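Local structure of uricase (Bacillus fastidiosus, 4R8X) at residues D[75-79]-D[94-99]; D[38-43]-D[86-92]; D[116-121]-D[135-139]. The protein catalyses, as a uricase, the oxidation of urate, the first step on the way from urate to (S)-allantoin in purine degradation. All coordinates share one frame; numbering follows the deposited sequence.

Contact 1 of 3, residues D[75-79]-D[94-99]; sequences FIQRH and YVCEAF
Phe75 and Phe99 lay their rings flat on one another, centroids 3.9 Å apart and planes only 16° from parallel. CD1 of Phe75 sits over the centre of the Phe99 ring, 3.3 Å from CZ of Phe99. The Phe75 side chain, with CG anti to the backbone N (chi1 -166°), runs toward helix 94-99, and its CZ reaches Ala98, 3.7 Å from the CB; the Ala98 methyl is a small bump lodged where the Phe75 and His79 rings meet. NE2 of His79 lies 3.5 Å from that same CB. The imidazole is fixed in rotation because ND1 bonds back to Phe75 O (2.8 Å), which also accepts the helical N-H of His79, while CE1 of His79 lies near the rim over the Phe75 face opposite the one that meets Phe99. Tyr94 receives the edge of His79 on its ring face in an offset T-shaped contact, its hydroxyl bonded to Ser82. Val95 fills the groove between Ile76 and His79. A leucine in place of Phe99 would probably strip Phe75 of its flat stacking partner and open a gap beside Ile76. This helix pair, with Phe99 and Ile76 also touching Val47 of the sheet, belongs to the helical layer packed on the antiparallel sheet, as in the uricase family's T-fold (tunnelling fold).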
ATOM      1  N   PHE D  75     -20.604  15.307 -14.282  1.00 11.47           N
ATOM      2  CA  PHE D  75     -21.005  16.595 -13.722  1.00 13.24           C
ATOM      3  C   PHE D  75     -19.809  17.316 -13.097  1.00 12.90           C
ATOM      4  O   PHE D  75     -19.572  18.503 -13.362  1.00 12.50           O
ATOM      5  CB  PHE D  75     -22.085  16.351 -12.671  1.00 13.49           C
ATOM      6  CG  PHE D  75     -22.841  17.589 -12.241  1.00 14.23           C
ATOM      7  CD1 PHE D  75     -22.352  18.409 -11.231  1.00 14.13           C
ATOM      8  CD2 PHE D  75     -24.070  17.897 -12.810  1.00 13.91           C
ATOM      9  CE1 PHE D  75     -23.062  19.530 -10.810  1.00 12.93           C
ATOM     10  CE2 PHE D  75     -24.782  19.015 -12.393  1.00 14.17           C
ATOM     11  CZ  PHE D  75     -24.282  19.828 -11.398  1.00 14.18           C
ATOM     12  N   ILE D  76     -19.045  16.602 -12.269  1.00 12.89           N
ATOM     13  CA  ILE D  76     -17.937  17.216 -11.570  1.00 13.36           C
ATOM     14  C   ILE D  76     -16.872  17.635 -12.564  1.00 12.79           C
ATOM     15  O   ILE D  76     -16.373  18.761 -12.535  1.00 12.77           O
ATOM     16  CB  ILE D  76     -17.341  16.254 -10.522  1.00 14.03           C
ATOM     17  CG1 ILE D  76     -18.360  15.979  -9.407  1.00 14.95           C
ATOM     18  CG2 ILE D  76     -16.023  16.807  -9.947  1.00 14.88           C
ATOM     19  CD1 ILE D  76     -18.002  14.773  -8.554  1.00 14.98           C
ATOM     20  N   GLN D  77     -16.543  16.723 -13.466  1.00 13.95           N
ATOM     21  CA  GLN D  77     -15.495  16.994 -14.426  1.00 15.26           C
ATOM     22  C   GLN D  77     -15.830  18.185 -15.338  1.00 15.08           C
ATOM     23  O   GLN D  77     -14.961  18.999 -15.655  1.00 16.38           O
ATOM     24  CB  GLN D  77     -15.151  15.715 -15.200  1.00 16.63           C
ATOM     25  CG  GLN D  77     -14.425  14.691 -14.300  1.00 18.31           C
ATOM     26  CD  GLN D  77     -14.304  13.316 -14.919  1.00 19.79           C
ATOM     27  OE1 GLN D  77     -14.945  13.020 -15.922  1.00 20.43           O
ATOM     28  NE2 GLN D  77     -13.476  12.464 -14.313  1.00 19.38           N
ATOM     29  N   ARG D  78     -17.094  18.328 -15.719  1.00 14.59           N
ATOM     30  CA  ARG D  78     -17.463  19.460 -16.549  1.00 15.52           C
ATOM     31  C   ARG D  78     -17.455  20.773 -15.775  1.00 14.76           C
ATOM     32  O   ARG D  78     -17.099  21.823 -16.313  1.00 15.93           O
ATOM     33  CB  ARG D  78     -18.808  19.215 -17.219  1.00 17.28           C
ATOM     34  CG  ARG D  78     -18.676  18.205 -18.331  1.00 19.57           C
ATOM     35  CD  ARG D  78     -19.999  17.818 -18.921  1.00 22.06           C
ATOM     36  NE  ARG D  78     -19.967  16.435 -19.371  1.00 23.63           N
ATOM     37  CZ  ARG D  78     -21.015  15.807 -19.883  1.00 24.10           C
ATOM     38  NH1 ARG D  78     -22.160  16.458 -20.017  1.00 23.50           N
ATOM     39  NH2 ARG D  78     -20.913  14.541 -20.266  1.00 25.66           N
ATOM     40  N   HIS D  79     -17.838  20.722 -14.505  1.00 14.01           N
ATOM     41  CA  HIS D  79     -17.774  21.924 -13.696  1.00 13.91           C
ATOM     42  C   HIS D  79     -16.341  22.352 -13.372  1.00 12.87           C
ATOM     43  O   HIS D  79     -16.097  23.526 -13.112  1.00 12.64           O
ATOM     44  CB  HIS D  79     -18.643  21.798 -12.443  1.00 14.32           C
ATOM     45  CG  HIS D  79     -20.101  21.965 -12.732  1.00 14.50           C
ATOM     46  ND1 HIS D  79     -20.865  20.960 -13.287  1.00 14.77           N
ATOM     47  CD2 HIS D  79     -20.917  23.040 -12.610  1.00 15.69           C
ATOM     48  CE1 HIS D  79     -22.099  21.405 -13.470  1.00 15.31           C
ATOM     49  NE2 HIS D  79     -22.155  22.662 -13.069  1.00 15.83           N
ATOM     50  N   TYR D  94     -19.118  25.372  -5.202  1.00 13.69           N
ATOM     51  CA  TYR D  94     -19.645  25.598  -6.543  1.00 13.17           C
ATOM     52  C   TYR D  94     -20.346  24.349  -7.076  1.00 13.35           C
ATOM     53  O   TYR D  94     -21.472  24.412  -7.578  1.00 14.34           O
ATOM     54  CB  TYR D  94     -18.489  26.033  -7.453  1.00 14.10           C
ATOM     55  CG  TYR D  94     -18.758  26.130  -8.942  1.00 14.54           C
ATOM     56  CD1 TYR D  94     -19.626  27.086  -9.465  1.00 15.23           C
ATOM     57  CD2 TYR D  94     -18.065  25.317  -9.838  1.00 16.12           C
ATOM     58  CE1 TYR D  94     -19.824  27.188 -10.833  1.00 15.43           C
ATOM     59  CE2 TYR D  94     -18.263  25.413 -11.196  1.00 17.47           C
ATOM     60  CZ  TYR D  94     -19.140  26.346 -11.692  1.00 17.40           C
ATOM     61  OH  TYR D  94     -19.326  26.441 -13.050  1.00 18.44           O
ATOM     62  N   VAL D  95     -19.686  23.202  -6.956  1.00 12.79           N
ATOM     63  CA  VAL D  95     -20.249  21.934  -7.426  1.00 12.93           C
ATOM     64  C   VAL D  95     -21.474  21.481  -6.631  1.00 12.14           C
ATOM     65  O   VAL D  95     -22.466  21.058  -7.222  1.00 13.34           O
ATOM     66  CB  VAL D  95     -19.174  20.826  -7.459  1.00 13.95           C
ATOM     67  CG1 VAL D  95     -19.794  19.456  -7.749  1.00 14.75           C
ATOM     68  CG2 VAL D  95     -18.102  21.156  -8.498  1.00 15.27           C
ATOM     69  N   CYS D  96     -21.399  21.567  -5.302  1.00 12.72           N
ATOM     70  CA  CYS D  96     -22.538  21.245  -4.442  1.00 12.91           C
ATOM     71  C   CYS D  96     -23.770  22.040  -4.840  1.00 12.75           C
ATOM     72  O   CYS D  96     -24.861  21.488  -4.992  1.00 13.19           O
ATOM     73  CB  CYS D  96     -22.212  21.578  -2.984  1.00 14.67           C
ATOM     74  SG  CYS D  96     -21.055  20.473  -2.148  1.00 15.00           S
ATOM     75  N   GLU D  97     -23.587  23.347  -4.976  1.00 12.79           N
ATOM     76  CA  GLU D  97     -24.716  24.216  -5.298  1.00 13.20           C
ATOM     77  C   GLU D  97     -25.257  23.892  -6.679  1.00 14.57           C
ATOM     78  O   GLU D  97     -26.471  23.896  -6.896  1.00 14.76           O
ATOM     79  CB  GLU D  97     -24.295  25.676  -5.175  1.00 14.45           C
ATOM     80  CG  GLU D  97     -24.126  26.062  -3.717  1.00 15.20           C
ATOM     81  CD  GLU D  97     -23.456  27.402  -3.482  1.00 17.08           C
ATOM     82  OE1 GLU D  97     -22.814  27.950  -4.405  1.00 19.06           O
ATOM     83  OE2 GLU D  97     -23.576  27.905  -2.347  1.00 17.04           O
ATOM     84  N   ALA D  98     -24.358  23.580  -7.607  1.00 14.63           N
ATOM     85  CA  ALA D  98     -24.762  23.240  -8.967  1.00 14.42           C
ATOM     86  C   ALA D  98     -25.601  21.960  -8.998  1.00 14.29           C
ATOM     87  O   ALA D  98     -26.621  21.900  -9.694  1.00 13.99           O
ATOM     88  CB  ALA D  98     -23.535  23.102  -9.860  1.00 14.23           C
ATOM     89  N   PHE D  99     -25.177  20.937  -8.253  1.00 14.16           N
ATOM     90  CA  PHE D  99     -25.968  19.712  -8.155  1.00 14.21           C
ATOM     91  C   PHE D  99     -27.378  20.026  -7.638  1.00 15.17           C
ATOM     92  O   PHE D  99     -28.372  19.540  -8.184  1.00 15.55           O
ATOM     93  CB  PHE D  99     -25.302  18.697  -7.211  1.00 13.13           C
ATOM     94  CG  PHE D  99     -24.340  17.741  -7.876  1.00 13.47           C
ATOM     95  CD1 PHE D  99     -24.776  16.825  -8.813  1.00 13.77           C
ATOM     96  CD2 PHE D  99     -23.008  17.716  -7.495  1.00 12.26           C
ATOM     97  CE1 PHE D  99     -23.895  15.923  -9.392  1.00 13.66           C
ATOM     98  CE2 PHE D  99     -22.117  16.816  -8.059  1.00 12.13           C
ATOM     99  CZ  PHE D  99     -22.561  15.923  -9.018  1.00 13.79           C
TER

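Contact 2 of 3, residues D[38-43]-D[86-92]; sequences NTIFGM and ATLEGFL
The backbones of 38-43 and 86-92 come nearest at Asn38 and Ala86, whose CA atoms are 7.3 Å apart, while the axes of strand 40-43 and helix 88-92 approach to 11.0 Å at their closest, with 63° between their directions, a gap bridged by side chains. Asn38 ND2 donates to Ala86 O over 3.2 Å, with an N-H...O angle of 149° and the donor tilted from the carbonyl plane; ND2 also bonds to Asn20 O. A water donates to both Asn38 OD1 and Ala86 O, so the carbonyl is held twice, once directly and once through solvent. Phe41 points its ring at the start of the helix: CZ lies 3.6 Å from Thr87 O, and Thr87 O and Leu88 N meet the ring at its edge. Thr87 is the N-cap, its OG1 accepting from Gly90 N (2.9 Å). Here the first turn of helix 88-102 is laid over the strand 40-50 side of the antiparallel sheet, the helix-on-sheet layering of the T-fold. Deeper in, Met43 turns CG into the crowded position (chi1 71°) and bends its chain at CG-SD, which places SD 3.6 Å from Leu88 CD1 and CE 3.7 Å from Phe91 CD2. SD approaches the Phe91 ring obliquely, 4.8 Å from its centroid, a Met-aromatic contact. Beyond it, Tyr83 meets the Phe91 ring edge-to-face, and Leu88 and Leu92 continue onto Ala146 of strand 143-153.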
ATOM      1  N   ASN D  38      -1.687  27.490  -9.837  1.00 12.88           N
ATOM      2  CA  ASN D  38      -2.796  26.660 -10.348  1.00 12.85           C
ATOM      3  C   ASN D  38      -2.657  26.202 -11.804  1.00 12.74           C
ATOM      4  O   ASN D  38      -3.658  25.941 -12.482  1.00 13.18           O
ATOM      5  CB  ASN D  38      -4.160  27.330 -10.137  1.00 14.03           C
ATOM      6  CG  ASN D  38      -4.585  27.358  -8.675  1.00 14.23           C
ATOM      7  OD1 ASN D  38      -4.167  26.519  -7.872  1.00 14.08           O
ATOM      8  ND2 ASN D  38      -5.426  28.332  -8.320  1.00 14.20           N
ATOM      9  N   THR D  39      -1.419  26.100 -12.280  1.00 12.49           N
ATOM     10  CA  THR D  39      -1.164  25.541 -13.610  1.00 13.27           C
ATOM     11  C   THR D  39      -1.779  24.151 -13.718  1.00 13.14           C
ATOM     12  O   THR D  39      -2.373  23.804 -14.738  1.00 14.78           O
ATOM     13  CB  THR D  39       0.339  25.498 -13.910  1.00 14.00           C
ATOM     14  OG1 THR D  39       0.846  26.832 -13.925  1.00 14.33           O
ATOM     15  CG2 THR D  39       0.620  24.845 -15.266  1.00 15.04           C
ATOM     16  N   ILE D  40      -1.662  23.371 -12.647  1.00 12.92           N
ATOM     17  CA  ILE D  40      -2.470  22.180 -12.487  1.00 12.77           C
ATOM     18  C   ILE D  40      -3.310  22.375 -11.232  1.00 12.82           C
ATOM     19  O   ILE D  40      -2.791  22.732 -10.165  1.00 13.72           O
ATOM     20  CB  ILE D  40      -1.606  20.906 -12.380  1.00 13.76           C
ATOM     21  CG1 ILE D  40      -0.801  20.709 -13.665  1.00 14.49           C
ATOM     22  CG2 ILE D  40      -2.485  19.688 -12.112  1.00 14.46           C
ATOM     23  CD1 ILE D  40       0.345  19.712 -13.544  1.00 15.19           C
ATOM     24  N   PHE D  41      -4.617  22.191 -11.387  1.00 12.62           N
ATOM     25  CA  PHE D  41      -5.571  22.297 -10.295  1.00 11.55           C
ATOM     26  C   PHE D  41      -6.272  20.949 -10.276  1.00 12.00           C
ATOM     27  O   PHE D  41      -7.307  20.761 -10.929  1.00 11.68           O
ATOM     28  CB  PHE D  41      -6.547  23.441 -10.611  1.00 13.04           C
ATOM     29  CG  PHE D  41      -7.539  23.753  -9.520  1.00 13.85           C
ATOM     30  CD1 PHE D  41      -7.150  24.440  -8.386  1.00 14.56           C
ATOM     31  CD2 PHE D  41      -8.874  23.401  -9.661  1.00 14.93           C
ATOM     32  CE1 PHE D  41      -8.081  24.763  -7.393  1.00 14.91           C
ATOM     33  CE2 PHE D  41      -9.802  23.709  -8.679  1.00 15.04           C
ATOM     34  CZ  PHE D  41      -9.405  24.385  -7.538  1.00 15.00           C
ATOM     35  N   GLY D  42      -5.677  19.998  -9.553  1.00 13.03           N
ATOM     36  CA  GLY D  42      -6.131  18.620  -9.597  1.00 12.43           C
ATOM     37  C   GLY D  42      -6.477  18.044  -8.243  1.00 10.97           C
ATOM     38  O   GLY D  42      -5.904  18.428  -7.223  1.00 11.39           O
ATOM     39  N   MET D  43      -7.394  17.091  -8.235  1.00 11.18           N
ATOM     40  CA  MET D  43      -7.845  16.498  -6.982  1.00 10.86           C
ATOM     41  C   MET D  43      -8.492  15.145  -7.218  1.00 11.00           C
ATOM     42  O   MET D  43      -8.872  14.805  -8.344  1.00 12.20           O
ATOM     43  CB  MET D  43      -8.870  17.415  -6.308  1.00 11.82           C
ATOM     44  CG  MET D  43     -10.207  17.427  -7.047  1.00 13.31           C
ATOM     45  SD  MET D  43     -11.240  18.857  -6.744  1.00 17.25           S
ATOM     46  CE  MET D  43     -10.301  20.086  -7.650  1.00 17.83           C
ATOM     47  N   ALA D  86     -10.251  29.943  -7.561  1.00 13.71           N
ATOM     48  CA  ALA D  86      -8.848  29.549  -7.393  1.00 14.36           C
ATOM     49  C   ALA D  86      -8.598  28.654  -6.193  1.00 13.95           C
ATOM     50  O   ALA D  86      -7.441  28.354  -5.891  1.00 14.40           O
ATOM     51  CB  ALA D  86      -7.966  30.783  -7.278  1.00 14.07           C
ATOM     52  N   THR D  87      -9.656  28.225  -5.509  1.00 13.71           N
ATOM     53  CA  THR D  87      -9.494  27.453  -4.273  1.00 13.34           C
ATOM     54  C   THR D  87     -10.277  26.152  -4.294  1.00 13.32           C
ATOM     55  O   THR D  87     -11.288  26.017  -4.987  1.00 12.66           O
ATOM     56  CB  THR D  87      -9.920  28.235  -2.996  1.00 13.97           C
ATOM     57  OG1 THR D  87     -11.353  28.290  -2.905  1.00 15.39           O
ATOM     58  CG2 THR D  87      -9.333  29.635  -2.992  1.00 15.07           C
ATOM     59  N   LEU D  88      -9.796  25.185  -3.524  1.00 14.05           N
ATOM     60  CA  LEU D  88     -10.439  23.882  -3.457  1.00 13.59           C
ATOM     61  C   LEU D  88     -11.830  24.027  -2.845  1.00 12.95           C
ATOM     62  O   LEU D  88     -12.801  23.472  -3.356  1.00 12.67           O
ATOM     63  CB  LEU D  88      -9.588  22.925  -2.627  1.00 16.28           C
ATOM     64  CG  LEU D  88     -10.034  21.465  -2.609  0.85 17.56           C
ATOM     65  CD1 LEU D  88     -10.179  20.909  -4.021  0.76 18.72           C
ATOM     66  CD2 LEU D  88      -9.019  20.643  -1.839  1.00 17.43           C
ATOM     67  N   GLU D  89     -11.921  24.790  -1.755  1.00 11.84           N
ATOM     68  CA  GLU D  89     -13.199  25.006  -1.085  1.00 12.57           C
ATOM     69  C   GLU D  89     -14.203  25.717  -1.983  1.00 12.80           C
ATOM     70  O   GLU D  89     -15.392  25.404  -1.953  1.00 12.86           O
ATOM     71  CB  GLU D  89     -13.012  25.819   0.192  1.00 12.56           C
ATOM     72  CG  GLU D  89     -12.128  25.180   1.244  1.00 12.31           C
ATOM     73  CD  GLU D  89     -10.668  25.596   1.142  1.00 13.32           C
ATOM     74  OE1 GLU D  89      -9.977  25.521   2.171  1.00 13.99           O
ATOM     75  OE2 GLU D  89     -10.206  26.001   0.053  1.00 13.13           O
ATOM     76  N   GLY D  90     -13.720  26.691  -2.748  1.00 12.85           N
ATOM     77  CA  GLY D  90     -14.544  27.388  -3.720  1.00 13.97           C
ATOM     78  C   GLY D  90     -15.105  26.426  -4.738  1.00 12.54           C
ATOM     79  O   GLY D  90     -16.302  26.431  -5.010  1.00 12.99           O
ATOM     80  N   PHE D  91     -14.248  25.568  -5.290  1.00 11.87           N
ATOM     81  CA  PHE D  91     -14.716  24.613  -6.276  1.00 13.04           C
ATOM     82  C   PHE D  91     -15.758  23.647  -5.707  1.00 12.54           C
ATOM     83  O   PHE D  91     -16.779  23.402  -6.338  1.00 13.30           O
ATOM     84  CB  PHE D  91     -13.550  23.826  -6.861  1.00 12.65           C
ATOM     85  CG  PHE D  91     -13.974  22.790  -7.862  1.00 12.58           C
ATOM     86  CD1 PHE D  91     -14.630  23.166  -9.026  1.00 13.43           C
ATOM     87  CD2 PHE D  91     -13.739  21.440  -7.629  1.00 13.84           C
ATOM     88  CE1 PHE D  91     -15.039  22.217  -9.948  1.00 13.40           C
ATOM     89  CE2 PHE D  91     -14.134  20.485  -8.545  1.00 13.69           C
ATOM     90  CZ  PHE D  91     -14.785  20.867  -9.714  1.00 13.51           C
ATOM     91  N   LEU D  92     -15.512  23.112  -4.511  1.00 11.54           N
ATOM     92  CA  LEU D  92     -16.438  22.158  -3.920  1.00 11.71           C
ATOM     93  C   LEU D  92     -17.808  22.787  -3.647  1.00 12.68           C
ATOM     94  O   LEU D  92     -18.840  22.168  -3.913  1.00 12.71           O
ATOM     95  CB  LEU D  92     -15.852  21.547  -2.639  1.00 12.22           C
ATOM     96  CG  LEU D  92     -14.560  20.741  -2.800  1.00 12.80           C
ATOM     97  CD1 LEU D  92     -14.292  19.996  -1.505  1.00 13.68           C
ATOM     98  CD2 LEU D  92     -14.601  19.777  -3.998  1.00 14.04           C
TER
HETATM   99  O   HOH W   1      -5.341  26.564  -5.322  1.00 16.82           O

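Contact 3 of 3, residues D[116-121]-D[135-139]; sequences YAFDDI and VFRKS
Asp119 OD2 is gripped by three donors: NE and NH2 of Arg137, each 2.9 Å from OD2, and a water that is in turn bonded to Ser139 OG. NE uses the anti lone pair of OD2, whereas NH2 comes from above the carboxylate plane; the guanidinium and carboxylate planes stand 61° apart. The bend in the arginine chain (chi3 66°) swings the guanidinium so that its NE edge faces OD2 and completes the salt bridge. In the backbone the same two residues form an antiparallel hydrogen-bonded pair, with Asp119 N to Arg137 O at 2.7 Å and Arg137 N to Asp119 O at 3.1 Å. A second acceptor, Ala117 O, takes Ser139 N at 2.8 Å from above its plane and Lys138 NZ at 3.1 Å on a lone pair. The ammonium also donates to Ser139 O and to a water shared with Ala117 N, and it lies over the Tyr116 face, 4.4 Å from the ring centroid and 15° off the normal, in a cation-pi contact. Lys138 CE rests over the centre of that ring, 3.5 Å from its centroid, while CD lies over the Phe118 face, offset toward its rim; both are CH-pi contacts. At the far end, Ile121 CD1 packs on Val135 CG1. Strand 108-125 continues the sheet to strand 40-50, where Ile40 touches Phe118 and Phe136; an antiparallel strand of the second subunit pairs with strand 135-138 and carries the sheet across the interface, and Tyr116 OH bonds to Glu291 of that subunit.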
ATOM      1  N   TYR D 116      -4.427  16.481  -5.599  1.00  9.81           N
ATOM      2  CA  TYR D 116      -3.501  15.652  -6.360  1.00 10.34           C
ATOM      3  C   TYR D 116      -2.342  16.609  -6.615  1.00 11.46           C
ATOM      4  O   TYR D 116      -2.357  17.391  -7.570  1.00 11.96           O
ATOM      5  CB  TYR D 116      -4.198  15.234  -7.646  1.00 11.19           C
ATOM      6  CG  TYR D 116      -3.545  14.157  -8.507  1.00 10.76           C
ATOM      7  CD1 TYR D 116      -3.921  12.822  -8.388  1.00 12.98           C
ATOM      8  CD2 TYR D 116      -2.633  14.488  -9.508  1.00 13.06           C
ATOM      9  CE1 TYR D 116      -3.371  11.840  -9.215  1.00 13.40           C
ATOM     10  CE2 TYR D 116      -2.084  13.527 -10.327  1.00 13.84           C
ATOM     11  CZ  TYR D 116      -2.456  12.206 -10.181  1.00 13.02           C
ATOM     12  OH  TYR D 116      -1.898  11.252 -11.023  1.00 16.56           O
ATOM     13  N   ALA D 117      -1.358  16.564  -5.720  1.00 11.11           N
ATOM     14  CA  ALA D 117      -0.380  17.631  -5.563  1.00 11.41           C
ATOM     15  C   ALA D 117       0.781  17.534  -6.531  1.00 11.03           C
ATOM     16  O   ALA D 117       1.288  16.428  -6.822  1.00 10.22           O
ATOM     17  CB  ALA D 117       0.176  17.614  -4.160  1.00 12.96           C
ATOM     18  N   PHE D 118       1.234  18.701  -6.981  1.00 12.19           N
ATOM     19  CA  PHE D 118       2.418  18.812  -7.835  1.00 12.51           C
ATOM     20  C   PHE D 118       3.382  19.850  -7.290  1.00 13.79           C
ATOM     21  O   PHE D 118       2.962  20.927  -6.873  1.00 15.89           O
ATOM     22  CB  PHE D 118       2.022  19.195  -9.263  1.00 13.23           C
ATOM     23  CG  PHE D 118       1.521  18.041 -10.081  1.00 15.07           C
ATOM     24  CD1 PHE D 118       0.158  17.785 -10.189  1.00 16.57           C
ATOM     25  CD2 PHE D 118       2.415  17.202 -10.734  1.00 15.74           C
ATOM     26  CE1 PHE D 118      -0.300  16.713 -10.951  1.00 15.86           C
ATOM     27  CE2 PHE D 118       1.967  16.133 -11.477  1.00 16.59           C
ATOM     28  CZ  PHE D 118       0.607  15.889 -11.589  1.00 16.08           C
ATOM     29  N   ASP D 119       4.672  19.530  -7.319  1.00 13.08           N
ATOM     30  CA  ASP D 119       5.713  20.468  -6.923  1.00 13.67           C
ATOM     31  C   ASP D 119       6.282  21.194  -8.126  1.00 13.74           C
ATOM     32  O   ASP D 119       6.463  20.600  -9.185  1.00 13.72           O
ATOM     33  CB  ASP D 119       6.900  19.729  -6.296  1.00 15.13           C
ATOM     34  CG  ASP D 119       6.605  19.177  -4.927  1.00 16.78           C
ATOM     35  OD1 ASP D 119       5.842  19.805  -4.152  1.00 17.91           O
ATOM     36  OD2 ASP D 119       7.181  18.116  -4.616  1.00 17.95           O
ATOM     37  N   ASP D 120       6.607  22.467  -7.938  1.00 13.65           N
ATOM     38  CA  ASP D 120       7.482  23.180  -8.860  1.00 13.62           C
ATOM     39  C   ASP D 120       8.888  22.607  -8.745  1.00 14.09           C
ATOM     40  O   ASP D 120       9.345  22.268  -7.646  1.00 14.51           O
ATOM     41  CB  ASP D 120       7.544  24.658  -8.504  1.00 13.81           C
ATOM     42  CG  ASP D 120       6.219  25.361  -8.675  1.00 15.92           C
ATOM     43  OD1 ASP D 120       6.127  26.521  -8.236  1.00 18.08           O
ATOM     44  OD2 ASP D 120       5.278  24.765  -9.250  1.00 16.58           O
ATOM     45  N   ILE D 121       9.576  22.500  -9.876  1.00 14.75           N
ATOM     46  CA  ILE D 121      10.930  21.961  -9.888  1.00 15.14           C
ATOM     47  C   ILE D 121      11.915  22.874 -10.612  1.00 14.83           C
ATOM     48  O   ILE D 121      11.522  23.726 -11.409  1.00 16.06           O
ATOM     49  CB  ILE D 121      10.974  20.564 -10.527  1.00 16.57           C
ATOM     50  CG1 ILE D 121      10.630  20.652 -12.012  1.00 17.74           C
ATOM     51  CG2 ILE D 121      10.020  19.618  -9.801  1.00 15.90           C
ATOM     52  CD1 ILE D 121      11.068  19.437 -12.798  1.00 19.06           C
ATOM     53  N   VAL D 135       7.236  21.614 -16.597  1.00 16.57           N
ATOM     54  CA  VAL D 135       7.389  20.303 -15.984  1.00 15.36           C
ATOM     55  C   VAL D 135       7.212  20.404 -14.481  1.00 14.57           C
ATOM     56  O   VAL D 135       7.756  21.316 -13.850  1.00 14.59           O
ATOM     57  CB  VAL D 135       8.764  19.688 -16.330  1.00 15.49           C
ATOM     58  CG1 VAL D 135       8.979  18.358 -15.609  1.00 16.09           C
ATOM     59  CG2 VAL D 135       8.860  19.499 -17.832  1.00 16.49           C
ATOM     60  N   PHE D 136       6.433  19.476 -13.928  1.00 13.08           N
ATOM     61  CA  PHE D 136       6.144  19.447 -12.496  1.00 11.87           C
ATOM     62  C   PHE D 136       6.286  18.037 -11.948  1.00 11.47           C
ATOM     63  O   PHE D 136       6.022  17.063 -12.647  1.00 12.55           O
ATOM     64  CB  PHE D 136       4.734  19.995 -12.218  1.00 12.01           C
ATOM     65  CG  PHE D 136       4.518  21.375 -12.761  1.00 12.82           C
ATOM     66  CD1 PHE D 136       4.840  22.495 -12.003  1.00 13.65           C
ATOM     67  CD2 PHE D 136       4.014  21.561 -14.043  1.00 13.10           C
ATOM     68  CE1 PHE D 136       4.656  23.776 -12.505  1.00 13.58           C
ATOM     69  CE2 PHE D 136       3.826  22.845 -14.556  1.00 14.51           C
ATOM     70  CZ  PHE D 136       4.141  23.953 -13.780  1.00 13.91           C
ATOM     71  N   ARG D 137       6.724  17.935 -10.700  1.00 10.85           N
ATOM     72  CA  ARG D 137       6.808  16.647 -10.034  1.00 10.91           C
ATOM     73  C   ARG D 137       5.504  16.301  -9.337  1.00 11.67           C
ATOM     74  O   ARG D 137       4.976  17.113  -8.576  1.00 13.91           O
ATOM     75  CB  ARG D 137       7.914  16.675  -8.985  1.00 12.64           C
ATOM     76  CG  ARG D 137       7.846  15.485  -8.056  1.00 15.43           C
ATOM     77  CD  ARG D 137       9.035  15.398  -7.087  1.00 17.65           C
ATOM     78  NE  ARG D 137       9.079  16.483  -6.112  1.00 20.28           N
ATOM     79  CZ  ARG D 137      10.031  16.590  -5.191  1.00 21.28           C
ATOM     80  NH1 ARG D 137      11.009  15.697  -5.148  1.00 22.11           N
ATOM     81  NH2 ARG D 137      10.017  17.587  -4.326  1.00 21.29           N
ATOM     82  N   LYS D 138       4.973  15.109  -9.580  1.00 11.93           N
ATOM     83  CA  LYS D 138       3.846  14.636  -8.788  1.00 12.66           C
ATOM     84  C   LYS D 138       4.314  14.393  -7.373  1.00 13.11           C
ATOM     85  O   LYS D 138       5.157  13.536  -7.145  1.00 14.61           O
ATOM     86  CB  LYS D 138       3.310  13.327  -9.339  1.00 13.50           C
ATOM     87  CG  LYS D 138       2.260  12.711  -8.454  1.00 16.96           C
ATOM     88  CD  LYS D 138       0.984  13.478  -8.604  1.00 16.47           C
ATOM     89  CE  LYS D 138      -0.052  13.024  -7.562  1.00 15.97           C
ATOM     90  NZ  LYS D 138       0.063  13.651  -6.226  1.00 17.41           N
ATOM     91  N   SER D 139       3.762  15.114  -6.404  1.00 11.06           N
ATOM     92  CA  SER D 139       4.217  14.953  -5.035  1.00 12.19           C
ATOM     93  C   SER D 139       3.423  13.941  -4.239  1.00 11.40           C
ATOM     94  O   SER D 139       2.187  13.956  -4.235  1.00 10.79           O
ATOM     95  CB  SER D 139       4.183  16.275  -4.297  1.00 13.64           C
ATOM     96  OG  SER D 139       4.592  16.051  -2.954  1.00 16.45           O
TER
HETATM   97  O   HOH W   2      -1.471  14.546  -3.759  1.00 12.92           O
HETATM   98  O   HOH W   3       7.091  17.184  -2.226  1.00 29.82           O
HETATM   99  O   HOH W   4       8.111  23.305 -12.117  1.00 15.59           O

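From the N terminus, residues 38-43 open contact 2 and 75-79 open contact 1 before 86-92 close contact 2 and 94-99 close contact 1, so these two contacts cross. Contact 2 spans 42 intervening residues and ties strand 40-50 to helix 88-102; contact 1 spans 14 and ties helix 69-82 to the same helix. They touch where Phe91 CE1 lies 3.6 Å from His79 O. Contact 3 follows in series, closing a 13-residue excursion within the sheet between strands 108-125 and 135-138. It meets contact 2 directly: Gly42 O and Tyr116 N are 2.9 Å apart, a probable hydrogen bond between neighbouring strands. Contacts 1 and 3 do not touch, their nearest atoms being about 11 Å apart.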